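PDB 3KF6: protein stn1, which is required for telomere maintenance, binds single-stranded telomeric DNA and pairs with ten1, here through its N-terminal OB-fold domain. Local coordinates for residues W18-I23 and W136-R141; F41-P46 and K144-I149; V53-A58 and D71-M76; K65-V70 and R79-I84; V103-K108 and L118-F123. All coordinates share one frame; numbering follows the deposited sequence.

Near the N terminus, loop 18-23 meets helix 130-153, near the other end of the modelled chain, in contact 1. Contact 2 joins hairpin 41-46 to a later part of the same helix, so its loop crosses that of contact 1. Both loops enclose the remaining three contacts, which build the OB fold. Contact 3 pairs strand 49-62 with the end of strand 65-71 and the following loop. Contact 4 pairs strand 65-71 with strand 77-83, and its loop crosses that of contact 3. Contact 5 closes later in the chain, between strand 102-110 and strands 117-120 and 122-126. Contacts 4 and 5 are joined where strands 77-83 and 117-120 run side by side.

Contact 1. Residues W18-I23 and W136-R141; sequences WNPMFI and WQKRMR
R139 reaches from the helix between F22 and P20. Its CB sits over one face of the F22 ring, 3.5 Å from CE1 and displaced toward the rim, a CH-pi contact. The guanidinium plane is turned 65° from the ring. P20 CB lies over the centre of the guanidinium, 3.9 Å from R139 CZ. The R139 side chain is extended from CG to NE (CD roughly anti to CA, chi2 160°), which carries NE out to M21 O, where it donates at 3.0 Å. The bond is bent, 141° at the hydrogen, and NE stands above the carbonyl plane. NH2 bonds Q51 on strand 49-62, and NH1 bonds A135 O one turn back in the helix. The N-terminal loop lies here between the OB-fold barrel, which it meets at Q51, and the C-terminal helix 130-153. The F22 ring also meets M140 CG at its edge, 3.8 Å from CE1. Its CE2 is 4.0 Å from W136 CD1. W136 in turn makes a cation-pi contact with R101 of the ten1 chain. K138 and W18 cross at about a right angle. K138 NZ comes to the ring edge, near its plane, 3.2 Å from W18 CZ2. A water donates to both P20 O and R139 O.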
# COMPACT_ATOMS: atom_id res chain seq x y z
N TRP A 18 7.12 -16.10 -9.01
CA TRP A 18 6.23 -14.94 -9.02
C TRP A 18 6.70 -13.82 -8.07
O TRP A 18 6.00 -12.82 -7.87
CB TRP A 18 4.80 -15.37 -8.67
CG TRP A 18 4.34 -15.26 -7.22
CD1 TRP A 18 5.02 -14.72 -6.15
CD2 TRP A 18 3.05 -15.64 -6.70
NE1 TRP A 18 4.23 -14.74 -5.02
CE2 TRP A 18 3.02 -15.30 -5.33
CE3 TRP A 18 1.91 -16.24 -7.27
CZ2 TRP A 18 1.89 -15.53 -4.52
CZ3 TRP A 18 0.79 -16.47 -6.46
CH2 TRP A 18 0.80 -16.11 -5.10
N ASN A 19 7.88 -14.00 -7.49
CA ASN A 19 8.49 -13.06 -6.56
C ASN A 19 7.60 -11.99 -5.91
O ASN A 19 7.39 -10.92 -6.47
CB ASN A 19 9.66 -12.35 -7.24
CG ASN A 19 10.65 -13.32 -7.86
OD1 ASN A 19 11.24 -14.15 -7.17
ND2 ASN A 19 10.84 -13.22 -9.16
N PRO A 20 7.07 -12.28 -4.71
CA PRO A 20 6.22 -11.31 -4.01
C PRO A 20 7.18 -10.28 -3.40
O PRO A 20 8.04 -10.63 -2.60
CB PRO A 20 5.50 -12.17 -2.97
CG PRO A 20 6.53 -13.21 -2.64
CD PRO A 20 7.13 -13.56 -3.98
N MET A 21 7.03 -9.01 -3.77
CA MET A 21 7.95 -7.98 -3.29
C MET A 21 7.30 -6.70 -2.79
O MET A 21 6.15 -6.39 -3.13
CB MET A 21 8.91 -7.59 -4.41
CG MET A 21 9.80 -8.70 -4.93
SD MET A 21 10.86 -8.10 -6.29
CE MET A 21 11.95 -6.99 -5.41
N PHE A 22 8.05 -5.95 -1.99
CA PHE A 22 7.62 -4.65 -1.50
C PHE A 22 8.08 -3.68 -2.58
O PHE A 22 9.13 -3.88 -3.20
CB PHE A 22 8.29 -4.30 -0.17
CG PHE A 22 7.68 -4.98 1.01
CD1 PHE A 22 8.43 -5.83 1.81
CD2 PHE A 22 6.34 -4.77 1.32
CE1 PHE A 22 7.86 -6.46 2.92
CE2 PHE A 22 5.75 -5.40 2.43
CZ PHE A 22 6.52 -6.25 3.22
N ILE A 23 7.30 -2.63 -2.80
CA ILE A 23 7.62 -1.65 -3.83
C ILE A 23 8.98 -0.98 -3.67
O ILE A 23 9.68 -0.76 -4.66
CB ILE A 23 6.47 -0.62 -3.94
CG1 ILE A 23 5.24 -1.33 -4.51
CG2 ILE A 23 6.88 0.57 -4.82
CD1 ILE A 23 3.95 -0.52 -4.45
N TRP A 136 1.82 -8.77 3.44
CA TRP A 136 3.02 -8.23 4.07
C TRP A 136 3.82 -9.37 4.69
O TRP A 136 5.04 -9.40 4.60
CB TRP A 136 2.67 -7.21 5.16
CG TRP A 136 1.88 -6.04 4.66
CD1 TRP A 136 1.83 -5.56 3.38
CD2 TRP A 136 1.00 -5.22 5.44
NE1 TRP A 136 0.98 -4.48 3.31
CE2 TRP A 136 0.45 -4.25 4.56
CE3 TRP A 136 0.63 -5.20 6.79
CZ2 TRP A 136 -0.46 -3.28 4.99
CZ3 TRP A 136 -0.28 -4.23 7.21
CH2 TRP A 136 -0.81 -3.29 6.32
N GLN A 137 3.11 -10.31 5.32
CA GLN A 137 3.75 -11.47 5.96
C GLN A 137 4.55 -12.26 4.93
O GLN A 137 5.73 -12.58 5.14
CB GLN A 137 2.69 -12.37 6.59
CG GLN A 137 3.25 -13.63 7.22
CD GLN A 137 2.17 -14.46 7.88
OE1 GLN A 137 1.07 -14.61 7.35
NE2 GLN A 137 2.50 -15.03 9.04
N LYS A 138 3.90 -12.57 3.81
CA LYS A 138 4.53 -13.32 2.73
C LYS A 138 5.80 -12.63 2.22
O LYS A 138 6.82 -13.27 1.97
CB LYS A 138 3.54 -13.50 1.57
CG LYS A 138 4.13 -14.20 0.36
CD LYS A 138 3.11 -14.36 -0.75
CE LYS A 138 1.97 -15.28 -0.33
NZ LYS A 138 1.01 -15.51 -1.43
N ARG A 139 5.73 -11.31 2.06
CA ARG A 139 6.87 -10.55 1.56
C ARG A 139 8.05 -10.48 2.52
O ARG A 139 9.20 -10.53 2.09
CB ARG A 139 6.41 -9.15 1.14
CG ARG A 139 5.67 -9.22 -0.18
CD ARG A 139 4.77 -8.03 -0.47
NE ARG A 139 4.18 -8.23 -1.79
CZ ARG A 139 3.26 -9.15 -2.07
NH1 ARG A 139 2.79 -9.96 -1.12
NH2 ARG A 139 2.86 -9.32 -3.33
N MET A 140 7.78 -10.36 3.81
CA MET A 140 8.88 -10.30 4.77
C MET A 140 9.57 -11.66 4.85
O MET A 140 10.80 -11.73 4.95
CB MET A 140 8.37 -9.84 6.14
CG MET A 140 7.98 -8.37 6.17
SD MET A 140 7.46 -7.78 7.80
CE MET A 140 5.78 -8.42 7.83
N ARG A 141 8.79 -12.73 4.78
CA ARG A 141 9.35 -14.07 4.84
C ARG A 141 10.18 -14.35 3.59
O ARG A 141 11.28 -14.90 3.67
CB ARG A 141 8.23 -15.11 4.96
CG ARG A 141 8.73 -16.53 5.18
CD ARG A 141 7.58 -17.52 5.29
NE ARG A 141 8.07 -18.87 5.60
CZ ARG A 141 7.29 -19.94 5.70
NH1 ARG A 141 5.98 -19.83 5.53
NH2 ARG A 141 7.82 -21.12 5.98
O HOH W 1 9.86 -9.73 -0.58

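Contact 2. Residues F41-P46 and K144-I149; sequences FWMGFP and KNLTKI
L146 carries most of the apolar contact and meets three side chains of the hairpin. Its CD1 touches W42 CZ3 at 3.6 Å, and the two side chains cross at about a right angle. CD2 touches F45 CE1, also at 3.6 Å. CB is held tightly against M43 CE at 3.5 Å. The M43 chain bends at its last torsion (chi3 -83°), which brings CE over the centre of one face of the W42 ring. I149 adds CG2 against F45 CZ at 3.6 Å. Polar groups mostly lie beside apolar ones here. L146 O is near the plane of the F45 ring at its edge, 3.3 Å from CE1. T147 OG1 lies 3.5 Å from M43 SD, while its hydrogen bond goes to K143 O. No hydrogen bond links the segments, though M43 O bonds S150 just beyond I149. W42 also packs on M21. The arrangement is a β-hairpin with a two-residue loop, closed by a type I' turn from W42 to F45 and laid against the side of a long C-terminal helix.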
# COMPACT_ATOMS: atom_id res chain seq x y z
N PHE A 41 18.21 -7.68 -11.52
CA PHE A 41 18.81 -8.45 -10.43
C PHE A 41 18.56 -7.86 -9.06
O PHE A 41 18.74 -6.66 -8.83
CB PHE A 41 20.32 -8.60 -10.66
CG PHE A 41 20.66 -9.40 -11.89
CD1 PHE A 41 20.59 -8.81 -13.15
CD2 PHE A 41 21.01 -10.73 -11.79
CE1 PHE A 41 20.87 -9.56 -14.30
CE2 PHE A 41 21.29 -11.49 -12.93
CZ PHE A 41 21.22 -10.90 -14.18
N TRP A 42 18.12 -8.71 -8.14
CA TRP A 42 17.84 -8.32 -6.77
C TRP A 42 18.65 -9.23 -5.86
O TRP A 42 18.43 -10.44 -5.82
CB TRP A 42 16.34 -8.45 -6.48
CG TRP A 42 15.92 -7.97 -5.12
CD1 TRP A 42 16.40 -6.88 -4.45
CD2 TRP A 42 14.92 -8.55 -4.26
NE1 TRP A 42 15.76 -6.74 -3.24
CE2 TRP A 42 14.85 -7.75 -3.10
CE3 TRP A 42 14.08 -9.67 -4.37
CZ2 TRP A 42 13.97 -8.04 -2.05
CZ3 TRP A 42 13.21 -9.95 -3.33
CH2 TRP A 42 13.16 -9.13 -2.18
N MET A 43 19.61 -8.64 -5.15
CA MET A 43 20.48 -9.40 -4.26
C MET A 43 21.24 -10.46 -5.05
O MET A 43 21.59 -11.52 -4.51
CB MET A 43 19.68 -10.06 -3.13
CG MET A 43 19.01 -9.07 -2.19
SD MET A 43 18.35 -9.88 -0.71
CE MET A 43 16.77 -10.47 -1.32
N GLY A 44 21.48 -10.18 -6.32
CA GLY A 44 22.20 -11.11 -7.17
C GLY A 44 21.30 -12.10 -7.88
O GLY A 44 21.75 -12.85 -8.75
N PHE A 45 20.03 -12.11 -7.52
CA PHE A 45 19.07 -13.03 -8.11
C PHE A 45 18.37 -12.41 -9.32
O PHE A 45 17.99 -11.24 -9.29
CB PHE A 45 18.02 -13.42 -7.07
CG PHE A 45 18.58 -14.13 -5.87
CD1 PHE A 45 18.04 -13.93 -4.61
CD2 PHE A 45 19.65 -15.02 -6.01
CE1 PHE A 45 18.55 -14.61 -3.50
CE2 PHE A 45 20.17 -15.69 -4.91
CZ PHE A 45 19.61 -15.49 -3.65
N PRO A 46 18.22 -13.18 -10.41
CA PRO A 46 17.56 -12.67 -11.62
C PRO A 46 16.06 -12.53 -11.39
O PRO A 46 15.40 -13.48 -10.97
CB PRO A 46 17.91 -13.72 -12.67
CG PRO A 46 17.99 -14.98 -11.86
CD PRO A 46 18.75 -14.54 -10.64
N LYS A 144 13.46 -12.38 3.69
CA LYS A 144 14.40 -12.93 4.66
C LYS A 144 15.08 -14.17 4.11
O LYS A 144 16.30 -14.33 4.26
CB LYS A 144 13.68 -13.24 5.97
CG LYS A 144 13.32 -11.98 6.75
CD LYS A 144 12.49 -12.29 7.99
CE LYS A 144 12.15 -11.00 8.73
NZ LYS A 144 11.16 -11.22 9.81
N ASN A 145 14.32 -15.04 3.46
CA ASN A 145 14.89 -16.25 2.89
C ASN A 145 15.87 -15.95 1.76
O ASN A 145 16.95 -16.53 1.70
CB ASN A 145 13.79 -17.20 2.40
CG ASN A 145 13.11 -17.93 3.54
OD1 ASN A 145 13.78 -18.38 4.48
ND2 ASN A 145 11.80 -18.08 3.47
N LEU A 146 15.50 -15.05 0.86
CA LEU A 146 16.40 -14.72 -0.24
C LEU A 146 17.68 -14.08 0.28
O LEU A 146 18.76 -14.33 -0.26
CB LEU A 146 15.73 -13.78 -1.24
CG LEU A 146 14.67 -14.38 -2.18
CD1 LEU A 146 14.35 -13.37 -3.28
CD2 LEU A 146 15.20 -15.66 -2.80
N THR A 147 17.57 -13.28 1.33
CA THR A 147 18.74 -12.62 1.92
C THR A 147 19.72 -13.66 2.48
O THR A 147 20.93 -13.53 2.29
CB THR A 147 18.33 -11.67 3.06
OG1 THR A 147 17.44 -10.66 2.56
CG2 THR A 147 19.56 -10.99 3.66
N LYS A 148 19.19 -14.68 3.15
CA LYS A 148 20.02 -15.73 3.72
C LYS A 148 20.73 -16.51 2.62
O LYS A 148 21.93 -16.80 2.72
CB LYS A 148 19.17 -16.69 4.57
CG LYS A 148 18.51 -16.03 5.77
CD LYS A 148 17.78 -17.06 6.63
CE LYS A 148 17.18 -16.40 7.86
NZ LYS A 148 16.53 -17.39 8.76
N ILE A 149 19.99 -16.86 1.58
CA ILE A 149 20.54 -17.60 0.46
C ILE A 149 21.66 -16.80 -0.20
O ILE A 149 22.73 -17.32 -0.48
CB ILE A 149 19.47 -17.90 -0.61
CG1 ILE A 149 18.38 -18.79 -0.01
CG2 ILE A 149 20.10 -18.56 -1.82
CD1 ILE A 149 17.20 -19.01 -0.93

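Contact 3. Residues V53-A58 and D71-M76; sequences VGYIAA and DDCSGM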
# COMPACT_ATOMS: atom_id res chain seq x y z
N VAL A 53 1.29 -5.73 -3.72
CA VAL A 53 -0.02 -5.54 -3.10
C VAL A 53 -0.06 -4.20 -2.38
O VAL A 53 0.81 -3.91 -1.56
CB VAL A 53 -0.32 -6.65 -2.06
CG1 VAL A 53 -1.63 -6.34 -1.35
CG2 VAL A 53 -0.39 -8.01 -2.72
N GLY A 54 -1.07 -3.40 -2.68
CA GLY A 54 -1.17 -2.10 -2.03
C GLY A 54 -2.45 -1.39 -2.43
O GLY A 54 -3.24 -1.93 -3.19
N TYR A 55 -2.67 -0.18 -1.90
CA TYR A 55 -3.88 0.55 -2.25
C TYR A 55 -3.61 1.51 -3.40
O TYR A 55 -2.47 1.92 -3.62
CB TYR A 55 -4.44 1.31 -1.03
CG TYR A 55 -3.62 2.51 -0.59
CD1 TYR A 55 -2.60 2.37 0.36
CD2 TYR A 55 -3.85 3.77 -1.14
CE1 TYR A 55 -1.81 3.47 0.73
CE2 TYR A 55 -3.06 4.88 -0.77
CZ TYR A 55 -2.05 4.71 0.16
OH TYR A 55 -1.24 5.79 0.48
N ILE A 56 -4.66 1.84 -4.14
CA ILE A 56 -4.54 2.73 -5.29
C ILE A 56 -4.48 4.19 -4.85
O ILE A 56 -5.42 4.70 -4.24
CB ILE A 56 -5.72 2.54 -6.25
CG1 ILE A 56 -5.68 1.12 -6.83
CG2 ILE A 56 -5.65 3.57 -7.39
CD1 ILE A 56 -6.92 0.76 -7.60
N ALA A 57 -3.37 4.84 -5.16
CA ALA A 57 -3.18 6.23 -4.79
C ALA A 57 -3.64 7.15 -5.90
O ALA A 57 -4.03 8.30 -5.65
CB ALA A 57 -1.71 6.49 -4.47
N ALA A 58 -3.60 6.66 -7.13
CA ALA A 58 -4.00 7.49 -8.25
C ALA A 58 -4.26 6.68 -9.51
O ALA A 58 -3.80 5.55 -9.65
CB ALA A 58 -2.93 8.53 -8.53
N ASP A 71 0.47 2.14 -3.59
CA ASP A 71 1.29 2.39 -2.41
C ASP A 71 1.15 1.23 -1.43
O ASP A 71 0.04 0.89 -1.04
CB ASP A 71 0.82 3.68 -1.73
CG ASP A 71 1.67 4.06 -0.53
OD1 ASP A 71 2.77 3.49 -0.38
OD2 ASP A 71 1.25 4.94 0.25
N ASP A 72 2.27 0.61 -1.06
CA ASP A 72 2.22 -0.48 -0.08
C ASP A 72 2.88 -0.04 1.24
O ASP A 72 3.19 -0.86 2.10
CB ASP A 72 2.90 -1.74 -0.63
CG ASP A 72 4.38 -1.55 -0.86
OD1 ASP A 72 4.87 -0.42 -0.68
OD2 ASP A 72 5.06 -2.54 -1.24
N CYS A 73 3.07 1.28 1.38
CA CYS A 73 3.66 1.89 2.57
C CYS A 73 5.12 1.55 2.79
O CYS A 73 5.65 1.76 3.87
CB CYS A 73 2.87 1.51 3.83
SG CYS A 73 1.12 1.99 3.79
N SER A 74 5.78 1.03 1.75
CA SER A 74 7.18 0.67 1.90
C SER A 74 8.15 1.84 1.70
O SER A 74 9.36 1.66 1.78
CB SER A 74 7.53 -0.47 0.93
OG SER A 74 7.42 -0.03 -0.42
N GLY A 75 7.61 3.03 1.45
CA GLY A 75 8.46 4.20 1.27
C GLY A 75 8.51 4.71 -0.15
O GLY A 75 9.03 5.81 -0.40
N MET A 76 7.97 3.93 -1.08
CA MET A 76 7.93 4.29 -2.49
C MET A 76 6.62 3.79 -3.09
O MET A 76 6.04 2.83 -2.58
CB MET A 76 9.09 3.64 -3.25
CG MET A 76 10.46 4.17 -2.87
SD MET A 76 10.70 5.83 -3.50
CE MET A 76 11.37 5.46 -5.14
O HOH W 2 3.92 -4.89 -2.42
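The ring of Y55 has D71 CB over one face, a CH-pi contact with CB 4.0 Å from the ring centroid. C73 SG is at its edge, 4.5 Å from CE1. The Y55 and D71 side chains lie side by side and point the same way, ring and carboxylate planes 57° apart. Y55 OH comes 2.6 Å from D71 OD2, a weak hydrogen bond. The carboxylate is also held by the partner protein. OD1 bonds S6 of the ten1 chain, and OD2 bonds A7 N of the same chain. Y55 and D71 form an antiparallel hydrogen-bonded pair, with D71 N to Y55 O at 2.9 Å and Y55 N to D71 O at 3.0 Å. This pair ends the pairing of two OB-fold strands, and the chain then turns away through two overlapping Asx turns. C73 N meets D71 OD1 from above the carboxylate, at 2.8 Å. D72 OD1 takes both S74 N and S74 OG, the hydroxyl on its syn lone pair at 2.6 Å. At G54 a side chain would clash with D71 O.

Contact 4. Residues K65-V70 and R79-I84; sequences KHVLTV and RVVFII
I84 lies across H66 at the end of the strand pair. With CG1 anti to the carbonyl carbon (chi1 -55°), its CB leads to a CG1 that rests 3.5 Å from K65 N. CD1 at the tip lies over one face of the imidazole, offset toward the rim and 3.6 Å from H66 CE1. The side chains cross at about a right angle. An alanine in place of H66 would probably leave I84 CD1 without its aromatic partner and open a gap at this corner. Next along, H66 and F82 form a hydrogen-bonded pair, with F82 N to H66 O at 2.8 Å. L68 and V80 form the next such pair. L68 CD1 meets F82 CE1 at 3.7 Å on this face. On the other face R79 NH1 comes to V67 CG1 at 3.2 Å. The strands form the hairpin 65-71 and 77-83 of the OB fold. F82 and H66 face helix 88-94, while L68 packs on strand 49-62. V80 and F82 touch A120 of strand 117-120.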
# COMPACT_ATOMS: atom_id res chain seq x y z
N LYS A 65 -3.19 3.12 -22.75
CA LYS A 65 -2.84 2.50 -21.48
C LYS A 65 -3.39 3.24 -20.27
O LYS A 65 -3.54 4.46 -20.28
CB LYS A 65 -1.32 2.39 -21.35
CG LYS A 65 -0.62 3.73 -21.16
CD LYS A 65 0.89 3.58 -21.10
CE LYS A 65 1.56 4.93 -20.87
NZ LYS A 65 3.05 4.84 -20.91
N HIS A 66 -3.72 2.48 -19.23
CA HIS A 66 -4.21 3.05 -17.98
C HIS A 66 -3.13 2.77 -16.96
O HIS A 66 -2.54 1.68 -16.96
CB HIS A 66 -5.52 2.38 -17.56
CG HIS A 66 -6.61 2.48 -18.58
ND1 HIS A 66 -6.87 3.64 -19.28
CD2 HIS A 66 -7.51 1.57 -19.01
CE1 HIS A 66 -7.90 3.44 -20.09
NE2 HIS A 66 -8.30 2.19 -19.94
N VAL A 67 -2.84 3.74 -16.10
CA VAL A 67 -1.79 3.57 -15.10
C VAL A 67 -2.31 3.77 -13.68
O VAL A 67 -2.87 4.82 -13.36
CB VAL A 67 -0.63 4.56 -15.34
CG1 VAL A 67 0.48 4.32 -14.32
CG2 VAL A 67 -0.08 4.39 -16.75
N LEU A 68 -2.12 2.76 -12.84
CA LEU A 68 -2.54 2.84 -11.45
C LEU A 68 -1.30 3.02 -10.58
O LEU A 68 -0.35 2.24 -10.68
CB LEU A 68 -3.25 1.55 -11.02
CG LEU A 68 -4.62 1.21 -11.60
CD1 LEU A 68 -5.14 -0.07 -10.97
CD2 LEU A 68 -5.58 2.35 -11.33
N THR A 69 -1.29 4.06 -9.75
CA THR A 69 -0.16 4.27 -8.86
C THR A 69 -0.55 3.55 -7.58
O THR A 69 -1.61 3.83 -7.00
CB THR A 69 0.09 5.76 -8.57
OG1 THR A 69 0.44 6.43 -9.79
CG2 THR A 69 1.23 5.92 -7.58
N VAL A 70 0.29 2.61 -7.14
CA VAL A 70 -0.00 1.81 -5.95
C VAL A 70 0.99 2.08 -4.82
O VAL A 70 2.18 2.23 -5.06
CB VAL A 70 0.02 0.31 -6.31
CG1 VAL A 70 -0.29 -0.54 -5.08
CG2 VAL A 70 -0.99 0.04 -7.42
N ARG A 79 4.18 2.69 -10.34
CA ARG A 79 3.25 2.90 -11.44
C ARG A 79 3.00 1.53 -12.06
O ARG A 79 3.94 0.84 -12.45
CB ARG A 79 3.85 3.84 -12.49
CG ARG A 79 3.63 5.32 -12.20
CD ARG A 79 4.35 6.17 -13.25
NE ARG A 79 3.90 7.56 -13.27
CZ ARG A 79 2.77 7.98 -13.84
NH1 ARG A 79 1.96 7.12 -14.44
NH2 ARG A 79 2.45 9.27 -13.82
N VAL A 80 1.73 1.14 -12.13
CA VAL A 80 1.33 -0.15 -12.70
C VAL A 80 0.62 0.13 -14.02
O VAL A 80 -0.43 0.77 -14.04
CB VAL A 80 0.38 -0.90 -11.74
CG1 VAL A 80 -0.08 -2.22 -12.36
CG2 VAL A 80 1.10 -1.15 -10.42
N VAL A 81 1.21 -0.36 -15.10
CA VAL A 81 0.70 -0.12 -16.44
C VAL A 81 -0.18 -1.22 -17.03
O VAL A 81 0.20 -2.39 -17.05
CB VAL A 81 1.87 0.12 -17.42
CG1 VAL A 81 1.34 0.42 -18.80
CG2 VAL A 81 2.74 1.24 -16.90
N PHE A 82 -1.34 -0.82 -17.52
CA PHE A 82 -2.28 -1.73 -18.17
C PHE A 82 -2.37 -1.36 -19.65
O PHE A 82 -3.01 -0.37 -20.01
CB PHE A 82 -3.67 -1.61 -17.54
CG PHE A 82 -3.74 -2.12 -16.14
CD1 PHE A 82 -3.36 -1.32 -15.07
CD2 PHE A 82 -4.14 -3.44 -15.89
CE1 PHE A 82 -3.38 -1.82 -13.77
CE2 PHE A 82 -4.16 -3.94 -14.60
CZ PHE A 82 -3.78 -3.12 -13.53
N ILE A 83 -1.72 -2.15 -20.50
CA ILE A 83 -1.75 -1.89 -21.95
C ILE A 83 -3.12 -2.35 -22.45
O ILE A 83 -3.37 -3.55 -22.58
CB ILE A 83 -0.64 -2.66 -22.68
CG1 ILE A 83 0.72 -2.26 -22.12
CG2 ILE A 83 -0.70 -2.36 -24.18
CD1 ILE A 83 1.86 -3.12 -22.59
N ILE A 84 -3.98 -1.38 -22.71
CA ILE A 84 -5.35 -1.62 -23.15
C ILE A 84 -5.56 -2.74 -24.17
O ILE A 84 -6.31 -3.68 -23.90
CB ILE A 84 -5.97 -0.32 -23.72
CG1 ILE A 84 -5.86 0.80 -22.67
CG2 ILE A 84 -7.43 -0.55 -24.08
CD1 ILE A 84 -6.39 2.13 -23.14

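Contact 5. Residues V103-K108 and L118-F123; sequences VCVFGK and LIAQSF
L118 opens the segment by sliding past V105 in the opposite direction, its CD2 3.8 Å from V105 CG1. Its CD1 lies against the backbone of G107. I119 pairs with K108 through two backbone bonds. I119 O also takes a bond from a water, 2.7 Å away, and that water accepts from K108 NZ. A120 CB touches V105 CG1 at 3.9 Å. Its CA stands opposite G107, where a CB would clash with I119 O. Q121 runs alongside F106, pointing the same way. Its NE2 reaches the edge of the phenyl ring in plane, 3.4 Å from CE2, with the amide turned 72° from the ring. An alanine at F106 would probably leave the Q121 amide without this ring edge and free to turn. S122 follows, its OG 3.7 Å from F106 CB. F106 O accepts from both Q121 N, at 2.8 Å, and S122 N, at 3.2 Å. F123 ends the segment. Its CD2 meets V103 CG1 at 3.9 Å, and its ring packs edge-to-face with F82. Q121 and S122 both face F106, a classic β-bulge, set where the chain turns a corner at Q121 in the curled sheet of an OB fold.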
# COMPACT_ATOMS: atom_id res chain seq x y z
N VAL A 103 -5.27 -3.64 -4.31
CA VAL A 103 -5.11 -4.58 -5.41
C VAL A 103 -3.86 -5.43 -5.27
O VAL A 103 -2.87 -5.01 -4.64
CB VAL A 103 -5.01 -3.86 -6.80
CG1 VAL A 103 -6.32 -3.15 -7.12
CG2 VAL A 103 -3.83 -2.89 -6.81
N CYS A 104 -3.93 -6.63 -5.83
CA CYS A 104 -2.81 -7.57 -5.87
C CYS A 104 -2.52 -7.64 -7.37
O CYS A 104 -3.37 -8.07 -8.16
CB CYS A 104 -3.23 -8.95 -5.36
SG CYS A 104 -1.94 -10.19 -5.59
N VAL A 105 -1.33 -7.20 -7.77
CA VAL A 105 -0.96 -7.18 -9.18
C VAL A 105 0.23 -8.07 -9.51
O VAL A 105 1.24 -8.06 -8.81
CB VAL A 105 -0.58 -5.74 -9.61
CG1 VAL A 105 -0.21 -5.73 -11.09
CG2 VAL A 105 -1.73 -4.79 -9.33
N PHE A 106 0.09 -8.84 -10.58
CA PHE A 106 1.17 -9.70 -11.04
C PHE A 106 1.62 -9.15 -12.38
O PHE A 106 0.79 -8.88 -13.25
CB PHE A 106 0.68 -11.14 -11.22
CG PHE A 106 1.74 -12.08 -11.72
CD1 PHE A 106 2.87 -12.35 -10.96
CD2 PHE A 106 1.60 -12.70 -12.97
CE1 PHE A 106 3.86 -13.22 -11.43
CE2 PHE A 106 2.59 -13.57 -13.44
CZ PHE A 106 3.72 -13.83 -12.67
N GLY A 107 2.93 -8.96 -12.56
CA GLY A 107 3.40 -8.43 -13.82
C GLY A 107 4.90 -8.51 -13.99
O GLY A 107 5.60 -9.11 -13.16
N LYS A 108 5.40 -7.91 -15.06
CA LYS A 108 6.83 -7.91 -15.32
C LYS A 108 7.38 -6.51 -15.17
O LYS A 108 6.69 -5.53 -15.44
CB LYS A 108 7.14 -8.44 -16.73
CG LYS A 108 6.38 -7.75 -17.85
CD LYS A 108 6.87 -8.23 -19.21
CE LYS A 108 5.97 -7.75 -20.34
NZ LYS A 108 4.64 -8.41 -20.32
N LEU A 118 5.65 -1.36 -13.52
CA LEU A 118 5.21 -2.73 -13.61
C LEU A 118 4.15 -2.87 -14.70
O LEU A 118 3.14 -2.18 -14.66
CB LEU A 118 4.64 -3.18 -12.26
CG LEU A 118 4.13 -4.62 -12.13
CD1 LEU A 118 5.30 -5.58 -12.22
CD2 LEU A 118 3.42 -4.77 -10.78
N ILE A 119 4.40 -3.74 -15.67
CA ILE A 119 3.43 -3.97 -16.73
C ILE A 119 2.57 -5.12 -16.22
O ILE A 119 3.03 -6.25 -16.10
CB ILE A 119 4.10 -4.38 -18.06
CG1 ILE A 119 5.17 -3.36 -18.45
CG2 ILE A 119 3.03 -4.53 -19.14
CD1 ILE A 119 4.66 -1.94 -18.63
N ALA A 120 1.31 -4.82 -15.93
CA ALA A 120 0.39 -5.81 -15.39
C ALA A 120 -0.00 -6.93 -16.34
O ALA A 120 -0.29 -6.68 -17.51
CB ALA A 120 -0.87 -5.12 -14.87
N GLN A 121 -0.01 -8.15 -15.83
CA GLN A 121 -0.42 -9.31 -16.61
C GLN A 121 -1.78 -9.74 -16.08
O GLN A 121 -2.63 -10.25 -16.81
CB GLN A 121 0.58 -10.46 -16.48
CG GLN A 121 0.11 -11.73 -17.18
CD GLN A 121 1.18 -12.80 -17.26
OE1 GLN A 121 2.13 -12.69 -18.03
NE2 GLN A 121 1.03 -13.83 -16.44
N SER A 122 -1.98 -9.52 -14.78
CA SER A 122 -3.25 -9.85 -14.14
C SER A 122 -3.31 -9.18 -12.78
O SER A 122 -2.28 -8.84 -12.20
CB SER A 122 -3.40 -11.36 -13.96
OG SER A 122 -2.51 -11.88 -13.00
N PHE A 123 -4.52 -8.96 -12.29
CA PHE A 123 -4.69 -8.36 -10.97
C PHE A 123 -6.05 -8.71 -10.41
O PHE A 123 -6.96 -9.14 -11.14
CB PHE A 123 -4.54 -6.83 -11.02
CG PHE A 123 -5.83 -6.09 -11.30
CD1 PHE A 123 -6.34 -6.00 -12.59
CD2 PHE A 123 -6.53 -5.47 -10.26
CE1 PHE A 123 -7.52 -5.30 -12.85
CE2 PHE A 123 -7.72 -4.77 -10.51
CZ PHE A 123 -8.21 -4.69 -11.81
O HOH W 3 2.96 -8.05 -18.17